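Local coordinates for vaginolysin (Gardnerella vaginalis, PDB 5IMY), which is a secreted toxin of the cholesterol-dependent cytolysin family and probably binds cholesterol in host membranes and lyses cells, at residues S176-Q179 / L180-K183; F199-H203 / K204-Q208; R414-E417 / G418-K421. All coordinates share one frame; numbering follows the deposited sequence.

In the fold
All three interactions are local, each within one unbroken run of residues. They follow one another in series and none nests in or crosses another. Interaction 1 forms the first turns of helix 177-184. Interaction 2 ends helix 199-203 and turns the chain into strand 208-223. These two touch: the Phe199 ring packs on Ser176, Met177 and Leu180, so the start of helix 199-203 meets the first turn of helix 177-184 through this ring. Interaction 3 comes much later, at the end of strand 409-415 in the beta sandwich domain. Its nearest atoms are about 27 Å from interaction 2 and about 37 Å from interaction 1.

Interaction 1 (S176-Q179 / L180-K183); sequences SMNQ and LKAK
Met177 and Lys181 meet one turn apart, their side chains crossing at a slant. CG of Met177 lies 3.8 Å from CD of Lys181. The lysine chain also runs close over the carbonyl of Met177, with CD of Lys181 3.0 Å from Met177 O. The chain first runs back along the helix; bends at chi3 and chi4 then turn the ammonium to a place beside Asn178. There NZ of Lys181 stands 4.1 Å from OD1 of Asn178, which is proximity and not a bond.

Gln179 and Leu180 are placed differently. Their side chains lie alongside each other and point the same way. The glutamine amide flanks the leucine branch, and NE2 of Gln179 is 3.2 Å from CD2 of Leu180. This follows from the first torsion of Gln179 (chi1 64°), which sets CG between the backbone N and the carbonyl carbon. A further bend at chi2 folds the chain back. The amide NE2 donates to the carbonyl of Ser173, just before the helix.

Leu180 and Met177 both pack on Phe188 of helix 188-191. Gln179 touches Tyr369 of strand 363-389, and Ala182 touches Ile72 of strand 62-76. Outside the contact, the amine of Lys183 forms a salt bridge with an acidic side chain on the chain of another protein.

The backbone makes helical bonds from each amide of Leu180 to Lys183 to the carbonyl four residues earlier. Leu180 N reaches Ser176 O at 3.2 Å; the bond from Lys183 N to Gln179 O is weak. Ser176 also caps the first turn: the N of Gln179 donates to OG of Ser176 at 3.2 Å, nearly straight at 166°. This is the serine N-cap of an alpha-helix, here opening helix 177-184.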
ATOM      1  N   SER A 176     -15.206 -16.908   4.318  1.00 40.38           N
ATOM      2  CA  SER A 176     -15.148 -18.189   5.008  1.00 35.73           C
ATOM      3  C   SER A 176     -16.517 -18.480   5.599  1.00 36.22           C
ATOM      4  O   SER A 176     -17.259 -17.564   5.959  1.00 38.26           O
ATOM      5  CB  SER A 176     -14.083 -18.192   6.110  1.00 39.43           C
ATOM      6  OG  SER A 176     -14.475 -17.375   7.200  1.00 38.78           O
ATOM      7  N   MET A 177     -16.845 -19.768   5.691  1.00 41.19           N
ATOM      8  CA  MET A 177     -18.127 -20.156   6.264  1.00 39.30           C
ATOM      9  C   MET A 177     -18.269 -19.690   7.707  1.00 40.92           C
ATOM     10  O   MET A 177     -19.395 -19.564   8.198  1.00 45.02           O
ATOM     11  CB  MET A 177     -18.301 -21.675   6.188  1.00 38.18           C
ATOM     12  CG  MET A 177     -19.683 -22.160   6.593  1.00 48.08           C
ATOM     13  SD  MET A 177     -21.001 -21.472   5.572  1.00 64.47           S
ATOM     14  CE  MET A 177     -20.641 -22.234   3.991  1.00 53.39           C
ATOM     15  N   ASN A 178     -17.155 -19.422   8.393  1.00 33.96           N
ATOM     16  CA  ASN A 178     -17.217 -19.004   9.789  1.00 39.61           C
ATOM     17  C   ASN A 178     -17.532 -17.518   9.926  1.00 39.08           C
ATOM     18  O   ASN A 178     -18.328 -17.133  10.791  1.00 42.92           O
ATOM     19  CB  ASN A 178     -15.904 -19.343  10.494  1.00 46.20           C
ATOM     20  CG  ASN A 178     -15.984 -20.634  11.287  1.00 50.15           C
ATOM     21  OD1 ASN A 178     -16.948 -21.394  11.172  1.00 49.23           O
ATOM     22  ND2 ASN A 178     -14.966 -20.890  12.101  1.00 61.67           N
ATOM     23  N   GLN A 179     -16.924 -16.663   9.098  1.00 37.69           N
ATOM     24  CA  GLN A 179     -17.241 -15.241   9.177  1.00 38.14           C
ATOM     25  C   GLN A 179     -18.656 -14.961   8.684  1.00 38.06           C
ATOM     26  O   GLN A 179     -19.316 -14.046   9.189  1.00 32.61           O
ATOM     27  CB  GLN A 179     -16.220 -14.418   8.389  1.00 36.93           C
ATOM     28  CG  GLN A 179     -16.212 -14.677   6.890  1.00 43.49           C
ATOM     29  CD  GLN A 179     -16.760 -13.515   6.079  1.00 34.57           C
ATOM     30  OE1 GLN A 179     -16.777 -12.372   6.529  1.00 44.81           O
ATOM     31  NE2 GLN A 179     -17.212 -13.812   4.870  1.00 38.76           N
ATOM     32  N   LEU A 180     -19.142 -15.740   7.714  1.00 36.32           N
ATOM     33  CA  LEU A 180     -20.517 -15.573   7.255  1.00 36.55           C
ATOM     34  C   LEU A 180     -21.511 -16.068   8.299  1.00 36.38           C
ATOM     35  O   LEU A 180     -22.587 -15.480   8.465  1.00 36.37           O
ATOM     36  CB  LEU A 180     -20.722 -16.303   5.927  1.00 38.63           C
ATOM     37  CG  LEU A 180     -19.937 -15.746   4.735  1.00 37.67           C
ATOM     38  CD1 LEU A 180     -20.174 -16.596   3.499  1.00 36.96           C
ATOM     39  CD2 LEU A 180     -20.306 -14.295   4.461  1.00 33.61           C
ATOM     40  N   LYS A 181     -21.178 -17.150   9.008  1.00 37.04           N
ATOM     41  CA  LYS A 181     -22.019 -17.573  10.122  1.00 36.45           C
ATOM     42  C   LYS A 181     -22.094 -16.492  11.191  1.00 35.55           C
ATOM     43  O   LYS A 181     -23.138 -16.320  11.829  1.00 31.09           O
ATOM     44  CB  LYS A 181     -21.494 -18.888  10.707  1.00 36.53           C
ATOM     45  CG  LYS A 181     -21.959 -20.117   9.930  1.00 42.94           C
ATOM     46  CD  LYS A 181     -21.028 -21.317  10.080  1.00 43.14           C
ATOM     47  CE  LYS A 181     -21.386 -22.198  11.268  1.00 53.89           C
ATOM     48  NZ  LYS A 181     -20.841 -21.687  12.554  1.00 51.40           N
ATOM     49  N   ALA A 182     -21.008 -15.739  11.386  1.00 37.57           N
ATOM     50  CA  ALA A 182     -21.028 -14.638  12.342  1.00 30.98           C
ATOM     51  C   ALA A 182     -21.853 -13.464  11.832  1.00 30.18           C
ATOM     52  O   ALA A 182     -22.424 -12.716  12.634  1.00 41.26           O
ATOM     53  CB  ALA A 182     -19.601 -14.186  12.651  1.00 34.16           C
ATOM     54  N   LYS A 183     -21.925 -13.284  10.511  1.00 36.65           N
ATOM     55  CA  LYS A 183     -22.711 -12.196   9.941  1.00 31.87           C
ATOM     56  C   LYS A 183     -24.189 -12.559   9.846  1.00 31.25           C
ATOM     57  O   LYS A 183     -25.052 -11.738  10.174  1.00 30.78           O
ATOM     58  CB  LYS A 183     -22.173 -11.832   8.554  1.00 43.84           C
ATOM     59  CG  LYS A 183     -22.965 -10.747   7.816  1.00 36.85           C
ATOM     60  CD  LYS A 183     -22.463  -9.352   8.154  1.00 47.41           C
ATOM     61  CE  LYS A 183     -23.534  -8.300   7.898  1.00 51.88           C
ATOM     62  NZ  LYS A 183     -23.035  -6.920   8.151  1.00 53.19           N
TER

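Interaction 2 (F199-H203 / K204-Q208); sequences FDAVH and KGEKQ
A Schellman motif ends helix 199-203, with Ala201 and Val202 offering their carbonyls to the residues that follow. Gly205 is the first residue to leave helical geometry, and its phi is positive (72°), a value that suits glycine. Gly205 N donates to Val202 O at 3.0 Å. Glu206 N reaches back over a longer span to Ala201 O at 2.9 Å, but this bond is weak. Lys207 N adds a second and better bond to the same oxygen, 3.1 Å from Ala201 O. One carbonyl is therefore gripped by two successive amides. The last ordinary helical bond runs from Lys204 N to Asp200 O.

Two side chains lie against the last turn. The aliphatic part of Lys204 lies against the carbonyl of Asp200, with CG of Lys204 3.3 Å from Asp200 O. Its ammonium remains well apart from the Asp200 carboxylate. Glu206 sits beside Ala201: OE1 of Glu206 is 4.0 Å from CB of Ala201. The extended chain lies along the methyl, meeting it with both CB and OE1. As the chain turns away, Val202 CA makes a CH...O contact of 3.4 Å with Lys207 O.

Both ring nitrogens of His203 bond elsewhere: NE2 to the carbonyl of Gln175, ND1 to Thr372 OG1. Beyond the turn, Gln208 pairs through its backbone with Thr271. The whole is a glycine-based Schellman C-cap, leading through a short loop into strand 208-223.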
ATOM      1  N   PHE A 199     -15.255 -20.933  -1.971  1.00 50.27           N
ATOM      2  CA  PHE A 199     -14.309 -20.115  -1.218  1.00 48.38           C
ATOM      3  C   PHE A 199     -12.909 -20.194  -1.816  1.00 52.73           C
ATOM      4  O   PHE A 199     -12.217 -19.175  -1.924  1.00 50.87           O
ATOM      5  CB  PHE A 199     -14.284 -20.550   0.247  1.00 51.40           C
ATOM      6  CG  PHE A 199     -15.577 -20.307   0.975  1.00 43.85           C
ATOM      7  CD1 PHE A 199     -15.895 -19.044   1.446  1.00 44.02           C
ATOM      8  CD2 PHE A 199     -16.466 -21.345   1.199  1.00 51.33           C
ATOM      9  CE1 PHE A 199     -17.079 -18.819   2.119  1.00 42.95           C
ATOM     10  CE2 PHE A 199     -17.652 -21.126   1.873  1.00 46.57           C
ATOM     11  CZ  PHE A 199     -17.959 -19.860   2.334  1.00 45.46           C
ATOM     12  N   ASP A 200     -12.470 -21.395  -2.205  1.00 55.26           N
ATOM     13  CA  ASP A 200     -11.141 -21.539  -2.792  1.00 56.18           C
ATOM     14  C   ASP A 200     -10.974 -20.621  -3.997  1.00 50.81           C
ATOM     15  O   ASP A 200      -9.885 -20.086  -4.234  1.00 47.75           O
ATOM     16  CB  ASP A 200     -10.894 -22.992  -3.196  1.00 62.06           C
ATOM     17  CG  ASP A 200     -11.137 -23.966  -2.061  1.00 66.36           C
ATOM     18  OD1 ASP A 200     -10.242 -24.117  -1.202  1.00 57.19           O
ATOM     19  OD2 ASP A 200     -12.223 -24.584  -2.032  1.00 65.82           O
ATOM     20  N   ALA A 201     -12.045 -20.429  -4.769  1.00 49.70           N
ATOM     21  CA  ALA A 201     -11.973 -19.558  -5.935  1.00 48.04           C
ATOM     22  C   ALA A 201     -11.783 -18.100  -5.538  1.00 49.78           C
ATOM     23  O   ALA A 201     -11.103 -17.351  -6.248  1.00 47.06           O
ATOM     24  CB  ALA A 201     -13.235 -19.714  -6.782  1.00 51.39           C
ATOM     25  N   VAL A 202     -12.370 -17.680  -4.417  1.00 47.60           N
ATOM     26  CA  VAL A 202     -12.231 -16.294  -3.980  1.00 46.07           C
ATOM     27  C   VAL A 202     -10.798 -16.015  -3.547  1.00 43.31           C
ATOM     28  O   VAL A 202     -10.196 -15.007  -3.937  1.00 40.29           O
ATOM     29  CB  VAL A 202     -13.226 -15.986  -2.845  1.00 41.45           C
ATOM     30  CG1 VAL A 202     -13.085 -14.537  -2.389  1.00 37.95           C
ATOM     31  CG2 VAL A 202     -14.649 -16.267  -3.292  1.00 47.05           C
ATOM     32  N   HIS A 203     -10.232 -16.903  -2.733  1.00 45.26           N
ATOM     33  CA  HIS A 203      -8.906 -16.674  -2.179  1.00 50.66           C
ATOM     34  C   HIS A 203      -7.805 -16.862  -3.215  1.00 49.73           C
ATOM     35  O   HIS A 203      -6.691 -16.365  -3.014  1.00 45.75           O
ATOM     36  CB  HIS A 203      -8.686 -17.605  -0.990  1.00 50.78           C
ATOM     37  CG  HIS A 203      -9.618 -17.352   0.157  1.00 48.28           C
ATOM     38  ND1 HIS A 203      -9.412 -16.338   1.070  1.00 47.74           N
ATOM     39  CD2 HIS A 203     -10.759 -17.981   0.541  1.00 48.28           C
ATOM     40  CE1 HIS A 203     -10.384 -16.354   1.965  1.00 39.83           C
ATOM     41  NE2 HIS A 203     -11.215 -17.338   1.668  1.00 43.20           N
ATOM     42  N   LYS A 204      -8.085 -17.559  -4.317  1.00 50.66           N
ATOM     43  CA  LYS A 204      -7.154 -17.630  -5.438  1.00 46.55           C
ATOM     44  C   LYS A 204      -7.277 -16.443  -6.379  1.00 44.81           C
ATOM     45  O   LYS A 204      -6.550 -16.388  -7.377  1.00 46.51           O
ATOM     46  CB  LYS A 204      -7.376 -18.922  -6.230  1.00 46.08           C
ATOM     47  CG  LYS A 204      -6.815 -20.163  -5.570  1.00 43.65           C
ATOM     48  CD  LYS A 204      -7.388 -21.423  -6.198  1.00 56.66           C
ATOM     49  CE  LYS A 204      -6.816 -22.673  -5.552  1.00 67.75           C
ATOM     50  NZ  LYS A 204      -5.332 -22.729  -5.670  1.00 79.94           N
ATOM     51  N   GLY A 205      -8.168 -15.498  -6.089  1.00 39.10           N
ATOM     52  CA  GLY A 205      -8.411 -14.402  -7.002  1.00 37.10           C
ATOM     53  C   GLY A 205      -9.155 -14.786  -8.258  1.00 44.25           C
ATOM     54  O   GLY A 205      -9.259 -13.965  -9.172  1.00 39.68           O
ATOM     55  N   GLU A 206      -9.671 -16.015  -8.337  1.00 43.09           N
ATOM     56  CA  GLU A 206     -10.458 -16.410  -9.500  1.00 39.21           C
ATOM     57  C   GLU A 206     -11.801 -15.693  -9.522  1.00 42.42           C
ATOM     58  O   GLU A 206     -12.310 -15.350 -10.596  1.00 43.29           O
ATOM     59  CB  GLU A 206     -10.665 -17.925  -9.508  1.00 44.34           C
ATOM     60  CG  GLU A 206      -9.398 -18.731  -9.742  1.00 49.16           C
ATOM     61  CD  GLU A 206      -9.674 -20.214  -9.905  1.00 69.79           C
ATOM     62  OE1 GLU A 206     -10.856 -20.612  -9.822  1.00 79.12           O
ATOM     63  OE2 GLU A 206      -8.711 -20.981 -10.117  1.00 68.65           O
ATOM     64  N   LYS A 207     -12.389 -15.457  -8.351  1.00 48.26           N
ATOM     65  CA  LYS A 207     -13.703 -14.842  -8.257  1.00 45.47           C
ATOM     66  C   LYS A 207     -13.713 -13.784  -7.164  1.00 40.93           C
ATOM     67  O   LYS A 207     -12.888 -13.790  -6.247  1.00 44.37           O
ATOM     68  CB  LYS A 207     -14.798 -15.873  -7.948  1.00 47.90           C
ATOM     69  CG  LYS A 207     -15.240 -16.711  -9.128  1.00 54.70           C
ATOM     70  CD  LYS A 207     -16.541 -17.432  -8.808  1.00 63.62           C
ATOM     71  CE  LYS A 207     -16.839 -18.535  -9.807  1.00 70.60           C
ATOM     72  NZ  LYS A 207     -18.250 -18.999  -9.712  1.00 66.48           N
ATOM     73  N   GLN A 208     -14.663 -12.863  -7.294  1.00 39.96           N
ATOM     74  CA  GLN A 208     -15.118 -12.017  -6.202  1.00 50.02           C
ATOM     75  C   GLN A 208     -16.586 -12.331  -5.968  1.00 48.69           C
ATOM     76  O   GLN A 208     -17.355 -12.453  -6.924  1.00 46.57           O
ATOM     77  CB  GLN A 208     -14.938 -10.528  -6.517  1.00 52.79           C
ATOM     78  CG  GLN A 208     -13.509 -10.026  -6.383  1.00 40.94           C
ATOM     79  CD  GLN A 208     -13.391  -8.539  -6.658  1.00 48.76           C
ATOM     80  OE1 GLN A 208     -13.383  -7.725  -5.736  1.00 55.60           O
ATOM     81  NE2 GLN A 208     -13.297  -8.177  -7.932  1.00 56.99           N
TER

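Interaction 3 (R414-E417 / G418-K421); sequences RAWE and GNGK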
ATOM      1  N   ARG A 414       9.439   8.947 -14.728  1.00 37.40           N
ATOM      2  CA  ARG A 414      10.212   8.170 -15.683  1.00 40.84           C
ATOM      3  C   ARG A 414      10.305   8.931 -16.995  1.00 37.61           C
ATOM      4  O   ARG A 414       9.547   9.871 -17.250  1.00 43.40           O
ATOM      5  CB  ARG A 414       9.586   6.791 -15.925  1.00 43.88           C
ATOM      6  CG  ARG A 414       9.628   5.872 -14.723  1.00 44.57           C
ATOM      7  CD  ARG A 414      10.926   5.088 -14.669  1.00 47.44           C
ATOM      8  NE  ARG A 414      10.991   4.238 -13.484  1.00 62.83           N
ATOM      9  CZ  ARG A 414      12.078   3.582 -13.090  1.00 66.35           C
ATOM     10  NH1 ARG A 414      13.207   3.675 -13.781  1.00 64.84           N
ATOM     11  NH2 ARG A 414      12.036   2.832 -11.998  1.00 77.35           N
ATOM     12  N   ALA A 415      11.250   8.509 -17.829  1.00 40.49           N
ATOM     13  CA  ALA A 415      11.424   9.075 -19.157  1.00 43.16           C
ATOM     14  C   ALA A 415      11.709   7.955 -20.144  1.00 33.81           C
ATOM     15  O   ALA A 415      12.481   7.037 -19.849  1.00 35.70           O
ATOM     16  CB  ALA A 415      12.562  10.104 -19.184  1.00 42.36           C
ATOM     17  N   TRP A 416      11.066   8.028 -21.305  1.00 43.03           N
ATOM     18  CA  TRP A 416      11.332   7.087 -22.386  1.00 53.37           C
ATOM     19  C   TRP A 416      12.815   7.114 -22.741  1.00 51.46           C
ATOM     20  O   TRP A 416      13.383   8.180 -22.999  1.00 56.84           O
ATOM     21  CB  TRP A 416      10.458   7.457 -23.589  1.00 52.02           C
ATOM     22  CG  TRP A 416      10.743   6.759 -24.894  1.00 55.44           C
ATOM     23  CD1 TRP A 416      10.769   7.335 -26.133  1.00 60.43           C
ATOM     24  CD2 TRP A 416      11.014   5.366 -25.098  1.00 52.68           C
ATOM     25  NE1 TRP A 416      11.044   6.395 -27.092  1.00 66.04           N
ATOM     26  CE2 TRP A 416      11.201   5.177 -26.484  1.00 65.30           C
ATOM     27  CE3 TRP A 416      11.124   4.263 -24.248  1.00 62.97           C
ATOM     28  CZ2 TRP A 416      11.491   3.931 -27.036  1.00 67.24           C
ATOM     29  CZ3 TRP A 416      11.413   3.024 -24.800  1.00 72.14           C
ATOM     30  CH2 TRP A 416      11.592   2.870 -26.181  1.00 67.38           C
ATOM     31  N   GLU A 417      13.450   5.936 -22.730  1.00 52.27           N
ATOM     32  CA  GLU A 417      14.893   5.874 -22.956  1.00 56.10           C
ATOM     33  C   GLU A 417      15.274   6.560 -24.260  1.00 57.61           C
ATOM     34  O   GLU A 417      16.329   7.199 -24.352  1.00 46.90           O
ATOM     35  CB  GLU A 417      15.376   4.419 -22.955  1.00 60.67           C
ATOM     36  CG  GLU A 417      15.156   3.646 -24.261  1.00 70.16           C
ATOM     37  CD  GLU A 417      15.921   2.336 -24.301  1.00 84.05           C
ATOM     38  OE1 GLU A 417      16.678   2.055 -23.344  1.00 81.69           O
ATOM     39  OE2 GLU A 417      15.778   1.593 -25.299  1.00 97.71           O
ATOM     40  N   GLY A 418      14.427   6.438 -25.279  1.00 56.69           N
ATOM     41  CA  GLY A 418      14.685   7.072 -26.553  1.00 61.13           C
ATOM     42  C   GLY A 418      13.970   8.399 -26.681  1.00 60.70           C
ATOM     43  O   GLY A 418      13.205   8.611 -27.624  1.00 65.59           O
ATOM     44  N   ASN A 419      14.212   9.303 -25.732  1.00 57.36           N
ATOM     45  CA  ASN A 419      13.508  10.580 -25.713  1.00 53.36           C
ATOM     46  C   ASN A 419      14.110  11.543 -26.733  1.00 52.27           C
ATOM     47  O   ASN A 419      13.719  11.524 -27.904  1.00 67.29           O
ATOM     48  CB  ASN A 419      13.521  11.179 -24.300  1.00 49.69           C
ATOM     49  CG  ASN A 419      12.140  11.214 -23.665  1.00 49.62           C
ATOM     50  OD1 ASN A 419      11.181  10.649 -24.191  1.00 39.17           O
ATOM     51  ND2 ASN A 419      12.033  11.888 -22.525  1.00 46.99           N
ATOM     52  N   GLY A 420      15.065  12.372 -26.320  1.00 49.00           N
ATOM     53  CA  GLY A 420      15.542  13.444 -27.170  1.00 54.53           C
ATOM     54  C   GLY A 420      16.460  13.001 -28.292  1.00 49.45           C
ATOM     55  O   GLY A 420      17.454  13.674 -28.585  1.00 52.56           O
ATOM     56  N   LYS A 421      16.138  11.885 -28.938  1.00 51.33           N
ATOM     57  CA  LYS A 421      16.941  11.350 -30.027  1.00 52.87           C
ATOM     58  C   LYS A 421      16.374  11.783 -31.372  1.00 46.20           C
ATOM     59  O   LYS A 421      15.159  11.909 -31.545  1.00 46.17           O
ATOM     60  CB  LYS A 421      16.993   9.823 -29.962  1.00 47.10           C
ATOM     61  CG  LYS A 421      17.933   9.276 -28.906  1.00 49.12           C
ATOM     62  CD  LYS A 421      17.697   7.792 -28.691  1.00 54.88           C
ATOM     63  CE  LYS A 421      18.670   7.205 -27.683  1.00 50.89           C
ATOM     64  NZ  LYS A 421      18.446   5.746 -27.490  1.00 56.17           N
TER
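The indole of Trp416 lies at a turn that follows strand 409-415 in the C-terminal beta sandwich domain of the cytolysin family, with the backbone of Gly418 over one of its faces. Gly418 N sits 3.5 Å above the ring plane, over the centre. Gly418 CA makes a CH-pi contact with the five-membered ring of Trp416, 3.9 Å from its centroid and only 15° off the ring normal. CG of Glu417 lies over the same face, toward the rim. At the edge, near the ring plane, is OD1 of Asn419. The amide of Asn419 is turned almost perpendicular to the indole, the two planes being 83° apart.

Trp416 brings its ring under the turn because CG is anti to the backbone N (chi1 170°). The chain then turns, so that Gly418 passes across the indole two residues before it. With no side chain, Gly418 can probably come this close more easily.

The turn has little internal hydrogen bonding. Asn419 N donates to Glu417 O at 3.3 Å, and this bond is weak. Strand 395-403 and Tyr394 before it add further bonds. Trp416 pairs through its backbone with Ile396, and Asn419 pairs likewise with Tyr394. Gly418 O takes a bond from Arg423 NH2.

Lys421 reaches back alongside the turn with an extended chain. NZ of Lys421 comes to 4.1 Å from Glu417 O, while the Glu417 carboxylate stays farther off. ND2 of Asn419 lies 3.8 Å from CB of Ala415. The amide oxygen of Asn419, OD1, accepts from Ile396 N and rests 3.3 Å from CB of Trp416.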